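Local coordinates for cell division control protein 45 cdc45 putative (PDB 6CC2) that probably takes part in DNA replication as the Cdc45 component of the Cdc45-MCM-GINS replicative helicase, at residues Asn13-Arg18 / Val77-Phe82; Thr24-Val29 / Ser54-Asn59; Ala475-Phe480 / Val521-Arg526; Gln506-Ser511 / Val530-Ala535. All coordinates share one frame; numbering follows the deposited sequence.

Contact 1 (Asn13-Arg18 / Val77-Phe82)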
# COMPACT_ATOMS: atom_id res chain seq x y z
N ASN A 13 -0.91 29.32 -10.63
CA ASN A 13 -1.48 30.66 -10.73
C ASN A 13 -3.01 30.58 -10.82
O ASN A 13 -3.71 31.43 -10.26
CB ASN A 13 -0.92 31.39 -11.94
CG ASN A 13 0.47 31.94 -11.70
OD1 ASN A 13 0.91 32.08 -10.56
ND2 ASN A 13 1.17 32.26 -12.78
N GLY A 14 -3.52 29.57 -11.52
CA GLY A 14 -4.96 29.40 -11.59
C GLY A 14 -5.56 29.08 -10.24
O GLY A 14 -6.60 29.63 -9.87
N LEU A 15 -4.90 28.20 -9.48
CA LEU A 15 -5.36 27.92 -8.13
C LEU A 15 -5.39 29.18 -7.29
O LEU A 15 -6.38 29.48 -6.61
CB LEU A 15 -4.44 26.88 -7.48
CG LEU A 15 -4.30 25.52 -8.15
CD1 LEU A 15 -3.29 24.70 -7.35
CD2 LEU A 15 -5.62 24.77 -8.22
N ARG A 16 -4.30 29.96 -7.33
CA ARG A 16 -4.25 31.20 -6.56
C ARG A 16 -5.35 32.17 -6.98
O ARG A 16 -6.03 32.76 -6.13
CB ARG A 16 -2.87 31.85 -6.72
CG ARG A 16 -1.78 31.24 -5.86
CD ARG A 16 -0.48 32.05 -5.96
NE ARG A 16 0.28 31.72 -7.17
CZ ARG A 16 1.49 31.15 -7.18
NH1 ARG A 16 2.11 30.85 -6.05
NH2 ARG A 16 2.08 30.89 -8.34
N ASN A 17 -5.52 32.38 -8.29
CA ASN A 17 -6.52 33.32 -8.76
C ASN A 17 -7.93 32.90 -8.36
O ASN A 17 -8.74 33.73 -7.94
CB ASN A 17 -6.43 33.48 -10.27
CG ASN A 17 -5.24 34.31 -10.69
OD1 ASN A 17 -4.63 34.99 -9.86
ND2 ASN A 17 -4.89 34.27 -11.97
N ARG A 18 -8.24 31.61 -8.51
CA ARG A 18 -9.56 31.13 -8.13
C ARG A 18 -9.72 31.10 -6.62
O ARG A 18 -10.84 31.25 -6.11
CB ARG A 18 -9.83 29.77 -8.76
CG ARG A 18 -9.81 29.81 -10.28
CD ARG A 18 -10.30 28.49 -10.90
NE ARG A 18 -9.45 27.34 -10.61
CZ ARG A 18 -8.38 26.98 -11.31
NH1 ARG A 18 -7.70 25.89 -10.95
NH2 ARG A 18 -7.97 27.70 -12.36
N VAL A 77 -16.44 24.70 -4.63
CA VAL A 77 -15.32 23.94 -5.16
C VAL A 77 -15.08 24.35 -6.60
O VAL A 77 -15.96 24.23 -7.46
CB VAL A 77 -15.58 22.43 -5.04
CG1 VAL A 77 -14.42 21.64 -5.64
CG2 VAL A 77 -15.76 22.07 -3.58
N HIS A 78 -13.86 24.84 -6.88
CA HIS A 78 -13.47 25.27 -8.21
C HIS A 78 -12.50 24.31 -8.89
O HIS A 78 -12.40 24.34 -10.12
CB HIS A 78 -12.82 26.66 -8.16
CG HIS A 78 -11.52 26.72 -7.39
ND1 HIS A 78 -10.30 26.49 -7.97
CD2 HIS A 78 -11.27 26.99 -6.09
CE1 HIS A 78 -9.34 26.63 -7.07
NE2 HIS A 78 -9.91 26.93 -5.91
N THR A 79 -11.82 23.46 -8.13
CA THR A 79 -10.81 22.57 -8.66
C THR A 79 -10.92 21.26 -7.91
O THR A 79 -11.15 21.26 -6.69
CB THR A 79 -9.40 23.14 -8.48
OG1 THR A 79 -9.28 24.40 -9.13
CG2 THR A 79 -8.37 22.21 -9.07
N VAL A 80 -10.73 20.15 -8.61
CA VAL A 80 -10.63 18.84 -7.98
C VAL A 80 -9.32 18.19 -8.42
O VAL A 80 -8.91 18.32 -9.58
CB VAL A 80 -11.83 17.92 -8.30
CG1 VAL A 80 -13.10 18.56 -7.83
CG2 VAL A 80 -11.88 17.60 -9.79
N PHE A 81 -8.68 17.50 -7.48
CA PHE A 81 -7.55 16.62 -7.74
C PHE A 81 -7.99 15.20 -7.42
O PHE A 81 -8.57 14.96 -6.36
CB PHE A 81 -6.36 16.98 -6.85
CG PHE A 81 -5.64 18.20 -7.28
CD1 PHE A 81 -6.10 19.46 -6.90
CD2 PHE A 81 -4.48 18.11 -8.05
CE1 PHE A 81 -5.42 20.60 -7.28
CE2 PHE A 81 -3.81 19.27 -8.42
CZ PHE A 81 -4.28 20.50 -8.05
N PHE A 82 -7.72 14.27 -8.33
CA PHE A 82 -7.89 12.85 -8.10
C PHE A 82 -6.50 12.26 -7.90
O PHE A 82 -5.63 12.38 -8.78
CB PHE A 82 -8.60 12.19 -9.29
CG PHE A 82 -9.99 12.74 -9.56
CD1 PHE A 82 -10.83 13.10 -8.51
CD2 PHE A 82 -10.43 12.91 -10.85
CE1 PHE A 82 -12.10 13.60 -8.76
CE2 PHE A 82 -11.71 13.40 -11.10
CZ PHE A 82 -12.55 13.75 -10.05
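Arg-18 reaches from helix 8-20 to His-78 and Thr-79 of strand 77-83, which runs roughly antiparallel to it. The Arg-18 chain bends at the CG-CD bond (chi3 -64°), which places NE. Its guanidinium presents an edge to both partners. Arg-18 NE donates to His-78 ND1 at 2.9 Å, and Arg-18 NH1 donates to Thr-79 OG1 at 2.8 Å. A weak bond from NE also reaches Thr-79 OG1. The imidazole and guanidinium planes lie 63° apart. Arg-18 NE approaches ND1 from 30° out of the imidazole plane, whereas His-78 ND1 lies close to the guanidinium plane. The base of the same side chain makes a second kind of contact. Arg-18 CB lies over a face of the His-78 ring, 3.6 Å from its centroid, as a CH-pi contact. The imidazole is held by both the bond at ND1 and the methylene on its face. Beside this polar group, Leu-15 turns CD2 to Thr-79 OG1, 3.8 Å away. Leu-15 CD2 also meets the edge of the Phe-81 ring at CE1, 4.3 Å off. Phe-102, on strand 102-106, adds a cation-pi contact to Arg-18. Since ND1 accepts a bond from a cation, His-78 is probably neutral, with its proton on NE2.

Contact 2 (Thr24-Val29 / Ser54-Asn59)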
# COMPACT_ATOMS: atom_id res chain seq x y z
N THR A 24 -12.79 26.79 -3.39
CA THR A 24 -11.97 25.81 -2.69
C THR A 24 -11.49 24.69 -3.62
O THR A 24 -11.98 24.52 -4.74
CB THR A 24 -12.74 25.19 -1.51
OG1 THR A 24 -13.76 24.31 -2.02
CG2 THR A 24 -13.38 26.27 -0.66
N ILE A 25 -10.52 23.94 -3.13
CA ILE A 25 -9.93 22.81 -3.84
C ILE A 25 -10.33 21.53 -3.11
O ILE A 25 -10.21 21.43 -1.89
CB ILE A 25 -8.39 22.92 -3.91
CG1 ILE A 25 -7.97 24.23 -4.57
CG2 ILE A 25 -7.80 21.74 -4.66
CD1 ILE A 25 -6.52 24.60 -4.30
N GLN A 26 -10.81 20.54 -3.87
CA GLN A 26 -11.23 19.26 -3.33
C GLN A 26 -10.26 18.20 -3.83
O GLN A 26 -10.05 18.07 -5.04
CB GLN A 26 -12.65 18.95 -3.80
CG GLN A 26 -13.49 18.20 -2.83
CD GLN A 26 -14.88 17.99 -3.37
OE1 GLN A 26 -15.08 17.98 -4.59
NE2 GLN A 26 -15.84 17.79 -2.49
N LEU A 27 -9.67 17.44 -2.91
CA LEU A 27 -8.72 16.41 -3.27
C LEU A 27 -9.28 15.05 -2.89
O LEU A 27 -9.52 14.78 -1.71
CB LEU A 27 -7.36 16.64 -2.58
CG LEU A 27 -6.70 17.97 -2.96
CD1 LEU A 27 -6.97 19.02 -1.90
CD2 LEU A 27 -5.22 17.79 -3.21
N TYR A 28 -9.52 14.21 -3.90
CA TYR A 28 -10.04 12.86 -3.72
C TYR A 28 -8.85 11.90 -3.60
O TYR A 28 -8.01 11.83 -4.49
CB TYR A 28 -10.92 12.49 -4.92
CG TYR A 28 -12.18 13.30 -5.08
CD1 TYR A 28 -12.14 14.67 -5.32
CD2 TYR A 28 -13.42 12.70 -5.00
CE1 TYR A 28 -13.30 15.41 -5.46
CE2 TYR A 28 -14.60 13.42 -5.15
CZ TYR A 28 -14.53 14.78 -5.38
OH TYR A 28 -15.69 15.49 -5.52
N VAL A 29 -8.80 11.18 -2.48
CA VAL A 29 -7.61 10.43 -2.09
C VAL A 29 -7.98 8.96 -2.02
O VAL A 29 -8.83 8.57 -1.22
CB VAL A 29 -7.06 10.92 -0.75
CG1 VAL A 29 -5.76 10.21 -0.44
CG2 VAL A 29 -6.87 12.42 -0.76
N SER A 54 -9.92 20.74 0.84
CA SER A 54 -10.56 19.72 1.65
C SER A 54 -10.19 18.35 1.07
O SER A 54 -9.85 18.23 -0.11
CB SER A 54 -12.07 19.89 1.70
OG SER A 54 -12.64 19.84 0.40
N ALA A 55 -10.25 17.33 1.92
CA ALA A 55 -9.95 15.98 1.50
C ALA A 55 -11.24 15.19 1.35
O ALA A 55 -12.15 15.31 2.17
CB ALA A 55 -9.03 15.29 2.52
N VAL A 56 -11.30 14.35 0.34
CA VAL A 56 -12.39 13.41 0.14
C VAL A 56 -11.78 12.02 0.01
O VAL A 56 -11.35 11.61 -1.06
CB VAL A 56 -13.22 13.75 -1.11
CG1 VAL A 56 -14.36 12.77 -1.27
CG2 VAL A 56 -13.74 15.18 -1.03
N PRO A 57 -11.74 11.26 1.10
CA PRO A 57 -11.22 9.88 1.00
C PRO A 57 -12.21 9.00 0.25
O PRO A 57 -13.36 8.86 0.66
CB PRO A 57 -11.05 9.45 2.45
CG PRO A 57 -11.01 10.72 3.25
CD PRO A 57 -11.96 11.65 2.50
N VAL A 58 -11.77 8.40 -0.85
CA VAL A 58 -12.63 7.56 -1.68
C VAL A 58 -12.09 6.14 -1.71
O VAL A 58 -10.88 5.94 -1.87
CB VAL A 58 -12.77 8.09 -3.12
CG1 VAL A 58 -13.55 9.41 -3.11
CG2 VAL A 58 -11.39 8.26 -3.79
N ASN A 59 -13.00 5.18 -1.58
CA ASN A 59 -12.67 3.76 -1.56
C ASN A 59 -12.98 3.04 -2.88
O ASN A 59 -12.53 1.91 -3.05
CB ASN A 59 -13.43 3.07 -0.41
CG ASN A 59 -14.94 3.30 -0.46
OD1 ASN A 59 -15.43 4.39 -0.79
ND2 ASN A 59 -15.70 2.26 -0.10
O HOH W 1 -15.22 18.31 0.41
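Tyr-28 and Val-56 lie side by side and point the same way from neighbouring parallel strands. Val-56 CB sits over a face of the Tyr-28 ring, offset toward the rim and 4.1 Å from the ring centroid, a CH-pi contact. Val-58 comes to the same ring from another direction. Its CG1 meets the edge at Tyr-28 CD2, 3.8 Å away. On the far side of Val-56, its CG2 touches Gln-26 CG at 3.5 Å. Gln-26 is extended beyond CG, with chi2 178° placing CD far from the strand. Its amide then serves three partners. Tyr-28 OH donates to Gln-26 OE1 at 2.7 Å, from above the carbonyl plane. Gln-26 NE2 donates to a water that also bonds Ser-54 OG, and it has a further bond to Thr-71 OG1. Polar and apolar groups thus share the face formed by Gln-26, Tyr-28, Ser-54 and Val-56. Leu-27, Val-29, Ala-55 and Pro-57 turn to the other face. Between the faces runs an unbroken parallel ladder of five backbone hydrogen bonds. It starts at Ser-54 N to Ile-25 O, 2.8 Å, and ends at Val-58 N to Val-29 O, 3.0 Å. The two strands belong to one beta-alpha-beta unit, joined through helix 33-48. That helix covers Leu-27 and Val-29, while helix 61-71 covers Tyr-28 and Val-56. Helix 374-385 packs on Ala-55 and Pro-57 of the outermost strand, and strand 77-83 flanks strand 24-29 on its other edge.

Contact 3 (Ala475-Phe480 / Val521-Arg526). With EDO (1,2-ethanediol), chain G; EDO (1,2-ethanediol), chain D.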
# COMPACT_ATOMS: atom_id res chain seq x y z
N ALA A 475 -20.92 -19.00 10.96
CA ALA A 475 -21.80 -20.08 11.38
C ALA A 475 -23.09 -19.56 11.97
O ALA A 475 -24.14 -20.20 11.83
CB ALA A 475 -21.08 -20.97 12.40
N GLU A 476 -23.05 -18.41 12.65
CA GLU A 476 -24.26 -17.82 13.22
C GLU A 476 -25.23 -17.39 12.12
O GLU A 476 -26.44 -17.64 12.23
CB GLU A 476 -23.90 -16.64 14.11
CG GLU A 476 -25.10 -15.90 14.70
CD GLU A 476 -25.92 -16.77 15.63
OE1 GLU A 476 -25.54 -17.93 15.89
OE2 GLU A 476 -26.97 -16.28 16.12
N LYS A 477 -24.73 -16.76 11.07
CA LYS A 477 -25.58 -16.31 9.98
C LYS A 477 -25.90 -17.42 8.99
O LYS A 477 -26.79 -17.24 8.15
CB LYS A 477 -24.90 -15.14 9.25
CG LYS A 477 -25.85 -14.22 8.51
CD LYS A 477 -25.14 -12.92 8.13
CE LYS A 477 -25.95 -12.11 7.13
NZ LYS A 477 -25.23 -10.87 6.71
N LYS A 478 -25.22 -18.57 9.07
CA LYS A 478 -25.43 -19.67 8.14
C LYS A 478 -25.00 -19.28 6.72
O LYS A 478 -25.67 -19.61 5.74
CB LYS A 478 -26.89 -20.14 8.16
CG LYS A 478 -27.45 -20.37 9.56
CD LYS A 478 -26.69 -21.47 10.29
CE LYS A 478 -27.32 -21.79 11.64
NZ LYS A 478 -27.03 -20.75 12.68
N THR A 479 -23.87 -18.59 6.62
CA THR A 479 -23.38 -18.07 5.35
C THR A 479 -21.88 -18.29 5.25
O THR A 479 -21.20 -18.59 6.24
CB THR A 479 -23.65 -16.57 5.22
OG1 THR A 479 -22.95 -15.87 6.26
CG2 THR A 479 -25.15 -16.26 5.29
N PHE A 480 -21.37 -18.11 4.05
CA PHE A 480 -19.95 -17.84 3.83
C PHE A 480 -19.81 -16.38 3.43
O PHE A 480 -20.52 -15.90 2.53
CB PHE A 480 -19.34 -18.71 2.73
CG PHE A 480 -19.08 -20.14 3.16
CD1 PHE A 480 -17.90 -20.46 3.80
CD2 PHE A 480 -20.01 -21.14 2.93
CE1 PHE A 480 -17.65 -21.74 4.20
CE2 PHE A 480 -19.77 -22.44 3.34
CZ PHE A 480 -18.59 -22.74 3.97
N VAL A 521 -16.48 -7.86 -1.65
CA VAL A 521 -17.06 -8.70 -0.61
C VAL A 521 -18.49 -9.05 -1.00
O VAL A 521 -19.27 -8.16 -1.37
CB VAL A 521 -17.05 -8.00 0.76
CG1 VAL A 521 -17.59 -8.94 1.83
CG2 VAL A 521 -15.64 -7.55 1.11
N THR A 522 -18.83 -10.33 -0.94
CA THR A 522 -20.21 -10.77 -1.07
C THR A 522 -20.44 -11.83 0.00
O THR A 522 -19.60 -12.05 0.88
CB THR A 522 -20.53 -11.26 -2.50
OG1 THR A 522 -21.93 -11.56 -2.59
CG2 THR A 522 -19.73 -12.49 -2.87
N GLU A 523 -21.59 -12.50 -0.06
CA GLU A 523 -21.96 -13.48 0.96
C GLU A 523 -22.94 -14.46 0.34
O GLU A 523 -23.80 -14.07 -0.45
CB GLU A 523 -22.60 -12.76 2.15
CG GLU A 523 -22.87 -13.63 3.36
CD GLU A 523 -23.31 -12.81 4.57
OE1 GLU A 523 -23.96 -11.76 4.37
OE2 GLU A 523 -22.99 -13.21 5.71
N ILE A 524 -22.79 -15.74 0.68
CA ILE A 524 -23.66 -16.77 0.17
C ILE A 524 -24.24 -17.57 1.33
O ILE A 524 -23.67 -17.62 2.42
CB ILE A 524 -22.92 -17.72 -0.80
CG1 ILE A 524 -21.82 -18.49 -0.05
CG2 ILE A 524 -22.30 -16.94 -1.94
CD1 ILE A 524 -21.17 -19.57 -0.89
N HIS A 525 -25.37 -18.23 1.07
CA HIS A 525 -25.87 -19.23 2.01
C HIS A 525 -24.88 -20.38 2.09
O HIS A 525 -24.32 -20.81 1.07
CB HIS A 525 -27.23 -19.76 1.58
CG HIS A 525 -28.31 -18.72 1.58
ND1 HIS A 525 -28.79 -18.15 2.74
CD2 HIS A 525 -29.00 -18.15 0.57
CE1 HIS A 525 -29.72 -17.26 2.44
NE2 HIS A 525 -29.87 -17.24 1.13
N ARG A 526 -24.65 -20.88 3.30
CA ARG A 526 -23.64 -21.93 3.48
C ARG A 526 -23.90 -23.10 2.54
O ARG A 526 -22.97 -23.63 1.93
CB ARG A 526 -23.60 -22.41 4.94
CG ARG A 526 -23.22 -23.90 5.11
CD ARG A 526 -22.06 -24.17 6.08
NE ARG A 526 -22.48 -24.19 7.46
CZ ARG A 526 -21.90 -24.93 8.42
NH1 ARG A 526 -20.87 -25.72 8.15
NH2 ARG A 526 -22.37 -24.87 9.65
C1 EDO G . -27.40 -14.93 1.45
O1 EDO G . -26.81 -14.18 0.38
C2 EDO G . -26.92 -14.39 2.79
O2 EDO G . -27.23 -13.00 2.89
C1 EDO D . -26.40 -18.19 -2.93
O1 EDO D . -26.39 -18.07 -1.52
C2 EDO D . -24.98 -18.44 -3.36
O2 EDO D . -24.94 -18.85 -4.65
O HOH W 2 -28.29 -20.09 5.03
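Lys-477 and Thr-479 share the carboxylate of Glu-523, where strand 479-485 pairs antiparallel with strand 519-525. A G1 beta bulge at Lys-478 and Thr-479, facing Asp-474, starts the first of these strands. The extended Lys-477 chain brings NZ to Glu-523 OE1 on its syn side, a salt bridge of 2.8 Å. Thr-479 OG1 donates to Glu-523 OE2 on the anti side at 2.7 Å. Each carboxylate oxygen therefore has its own donor. Glu-523 is itself extended, with CG anti to the backbone N (chi1 -172°). Backbone bonds set the two strands. Phe-480 N to Ile-524 O and Ile-524 N to Phe-480 O, both 2.9 Å, make these residues an antiparallel hydrogen-bonded pair, and Arg-526 N donates to Lys-478 O. Phe-480 CB packs on Ile-524 CG1 at 3.7 Å, while the edge of its ring meets Arg-526 O. One shell out, Asp-474 OD1 accepts from Lys-477 N and so helps fix the turn that carries the lysine. Leu-529 and Tyr-532 of helix 529-537 cover Phe-480 and Ile-524, respectively. A water joins Lys-478 O to His-525 ND1. One 1,2-ethanediol, probably from the crystallisation liquor, places C1 over the centre of the His-525 ring, 3.4 Å from His-525 NE2.

Contact 4 (Gln506-Ser511 / Val530-Ala535)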
# COMPACT_ATOMS: atom_id res chain seq x y z
N GLN A 506 -24.04 -11.45 -9.74
CA GLN A 506 -25.29 -11.11 -10.40
C GLN A 506 -26.07 -12.36 -10.79
O GLN A 506 -27.30 -12.41 -10.63
CB GLN A 506 -25.01 -10.26 -11.64
CG GLN A 506 -25.28 -8.78 -11.47
CD GLN A 506 -26.74 -8.46 -11.19
OE1 GLN A 506 -27.05 -7.47 -10.53
NE2 GLN A 506 -27.64 -9.30 -11.69
N ASN A 507 -25.38 -13.37 -11.32
CA ASN A 507 -26.06 -14.59 -11.72
C ASN A 507 -26.64 -15.33 -10.52
O ASN A 507 -27.69 -15.98 -10.64
CB ASN A 507 -25.09 -15.51 -12.47
CG ASN A 507 -24.65 -14.94 -13.78
OD1 ASN A 507 -25.31 -14.07 -14.34
ND2 ASN A 507 -23.51 -15.41 -14.29
N MSE A 508 -25.98 -15.25 -9.36
CA MSE A 508 -26.43 -15.91 -8.16
C MSE A 508 -27.43 -15.08 -7.37
O MSE A 508 -28.03 -15.56 -6.42
CB MSE A 508 -25.24 -16.23 -7.27
CG MSE A 508 -24.25 -17.25 -7.87
SE MSE A 508 -25.10 -18.97 -8.14
CE MSE A 508 -25.63 -18.82 -9.99
N LYS A 509 -27.60 -13.82 -7.78
CA LYS A 509 -28.45 -12.86 -7.07
C LYS A 509 -28.01 -12.72 -5.61
O LYS A 509 -28.83 -12.74 -4.68
CB LYS A 509 -29.93 -13.23 -7.19
CG LYS A 509 -30.83 -12.06 -7.52
CD LYS A 509 -30.51 -11.45 -8.88
CE LYS A 509 -31.44 -10.31 -9.20
NZ LYS A 509 -31.35 -9.20 -8.22
N ILE A 510 -26.72 -12.56 -5.42
CA ILE A 510 -26.14 -12.21 -4.13
C ILE A 510 -25.57 -10.80 -4.23
O ILE A 510 -25.26 -10.30 -5.32
CB ILE A 510 -25.05 -13.21 -3.68
CG1 ILE A 510 -23.95 -13.34 -4.73
CG2 ILE A 510 -25.70 -14.57 -3.41
CD1 ILE A 510 -22.87 -14.36 -4.37
N SER A 511 -25.42 -10.15 -3.09
CA SER A 511 -25.09 -8.73 -3.05
C SER A 511 -23.59 -8.50 -2.92
O SER A 511 -22.89 -9.23 -2.21
CB SER A 511 -25.81 -8.05 -1.89
OG SER A 511 -27.19 -8.37 -1.90
N VAL A 530 -21.02 -25.12 -3.06
CA VAL A 530 -20.71 -25.83 -4.30
C VAL A 530 -21.36 -25.13 -5.50
O VAL A 530 -20.70 -24.92 -6.53
CB VAL A 530 -21.16 -27.30 -4.20
CG1 VAL A 530 -21.16 -27.97 -5.55
CG2 VAL A 530 -20.22 -28.04 -3.25
N LYS A 531 -22.61 -24.71 -5.35
CA LYS A 531 -23.29 -23.97 -6.40
C LYS A 531 -22.52 -22.71 -6.77
O LYS A 531 -22.31 -22.41 -7.96
CB LYS A 531 -24.71 -23.62 -5.94
CG LYS A 531 -25.52 -22.82 -6.93
CD LYS A 531 -26.88 -22.45 -6.34
CE LYS A 531 -27.74 -21.71 -7.35
NZ LYS A 531 -29.05 -21.32 -6.77
N TYR A 532 -22.08 -21.96 -5.77
CA TYR A 532 -21.30 -20.75 -6.02
C TYR A 532 -19.96 -21.04 -6.68
O TYR A 532 -19.55 -20.33 -7.61
CB TYR A 532 -21.08 -20.00 -4.71
CG TYR A 532 -20.21 -18.79 -4.89
CD1 TYR A 532 -20.70 -17.65 -5.50
CD2 TYR A 532 -18.88 -18.80 -4.51
CE1 TYR A 532 -19.90 -16.56 -5.70
CE2 TYR A 532 -18.08 -17.71 -4.70
CZ TYR A 532 -18.60 -16.58 -5.29
OH TYR A 532 -17.80 -15.50 -5.51
N LYS A 533 -19.26 -22.09 -6.23
CA LYS A 533 -17.99 -22.40 -6.85
C LYS A 533 -18.18 -22.77 -8.32
O LYS A 533 -17.37 -22.38 -9.17
CB LYS A 533 -17.31 -23.55 -6.09
CG LYS A 533 -16.76 -23.10 -4.72
CD LYS A 533 -16.54 -24.30 -3.76
CE LYS A 533 -15.25 -24.99 -4.02
NZ LYS A 533 -15.06 -26.17 -3.08
N LYS A 534 -19.25 -23.50 -8.63
CA LYS A 534 -19.51 -23.88 -10.02
C LYS A 534 -19.83 -22.65 -10.87
O LYS A 534 -19.38 -22.55 -12.02
CB LYS A 534 -20.65 -24.90 -10.10
CG LYS A 534 -20.29 -26.25 -9.50
CD LYS A 534 -21.41 -27.28 -9.69
CE LYS A 534 -22.69 -26.86 -8.98
NZ LYS A 534 -23.67 -27.98 -8.87
N ALA A 535 -20.62 -21.72 -10.32
CA ALA A 535 -20.96 -20.50 -11.05
C ALA A 535 -19.75 -19.62 -11.28
O ALA A 535 -19.58 -19.03 -12.36
CB ALA A 535 -22.03 -19.71 -10.28
O HOH W 3 -22.53 -18.01 -13.28
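The selenium of Met-508, a selenomethionine, lies between Lys-531 and Ala-535, one turn apart on helix 529-537. A Schellman motif ends helix 494-508 here, and no direct hydrogen bond crosses the contact. Lys-509 is its C-prime residue with positive phi, and Ile-510 N bonds back to Ala-505 O. The Met-508 chain is bent twice. Chi2 of -63° places SE, and chi3 of 95° then sets CE. Met-508 SE stands 3.8 Å from Ala-535 CB and 3.9 Å from Lys-531 CE. Met-508 CE also meets Ala-535 CB, at 3.7 Å. Lys-531 is fully extended, and its aliphatic chain crosses the selenomethionine obliquely. Closer to the backbone, Met-508 CG approaches the edge of the Tyr-532 ring at CD1, 4.3 Å away. Past the motif the chain turns Ile-510 toward the same ring. Ile-510 CD1 touches Tyr-532 CE1 at 3.9 Å, the two side chains crossing at about a right angle. Phe-501 and Thr-504 of helix 494-508 also pack on Tyr-532, and Ile-524 of strand 519-525 touches both Ile-510 and Tyr-532. The contact lies at the surface. At its border a water accepts from Asn-507 ND2 at 3.0 Å and donates to Ala-535 O at 3.3 Å.

How the contacts relate
The contacts form two pairs. Contacts 1 and 2 lie 13 Å apart between centres on the parallel sheet near the N-terminus, where strands 24-29 and 77-83 are neighbours. Contact 2 falls within the chain span bounded by contact 1. Contacts 3 and 4, 12 Å apart between centres, belong to the C-terminal region with its mixed sheet. Their segments alternate along the chain, and strand 519-525 is followed by helix 529-537, which packs near the end of helix 494-508. Thr-522 OG1 to Ser-511 O, 2.6 Å, probably links them directly. Contacts 2 and 3 have centres 34 Å apart. The pairs lie in two alpha/beta regions, each with its own sheet, consistent with the RecJ-like (DHH) architecture of Cdc45 proteins.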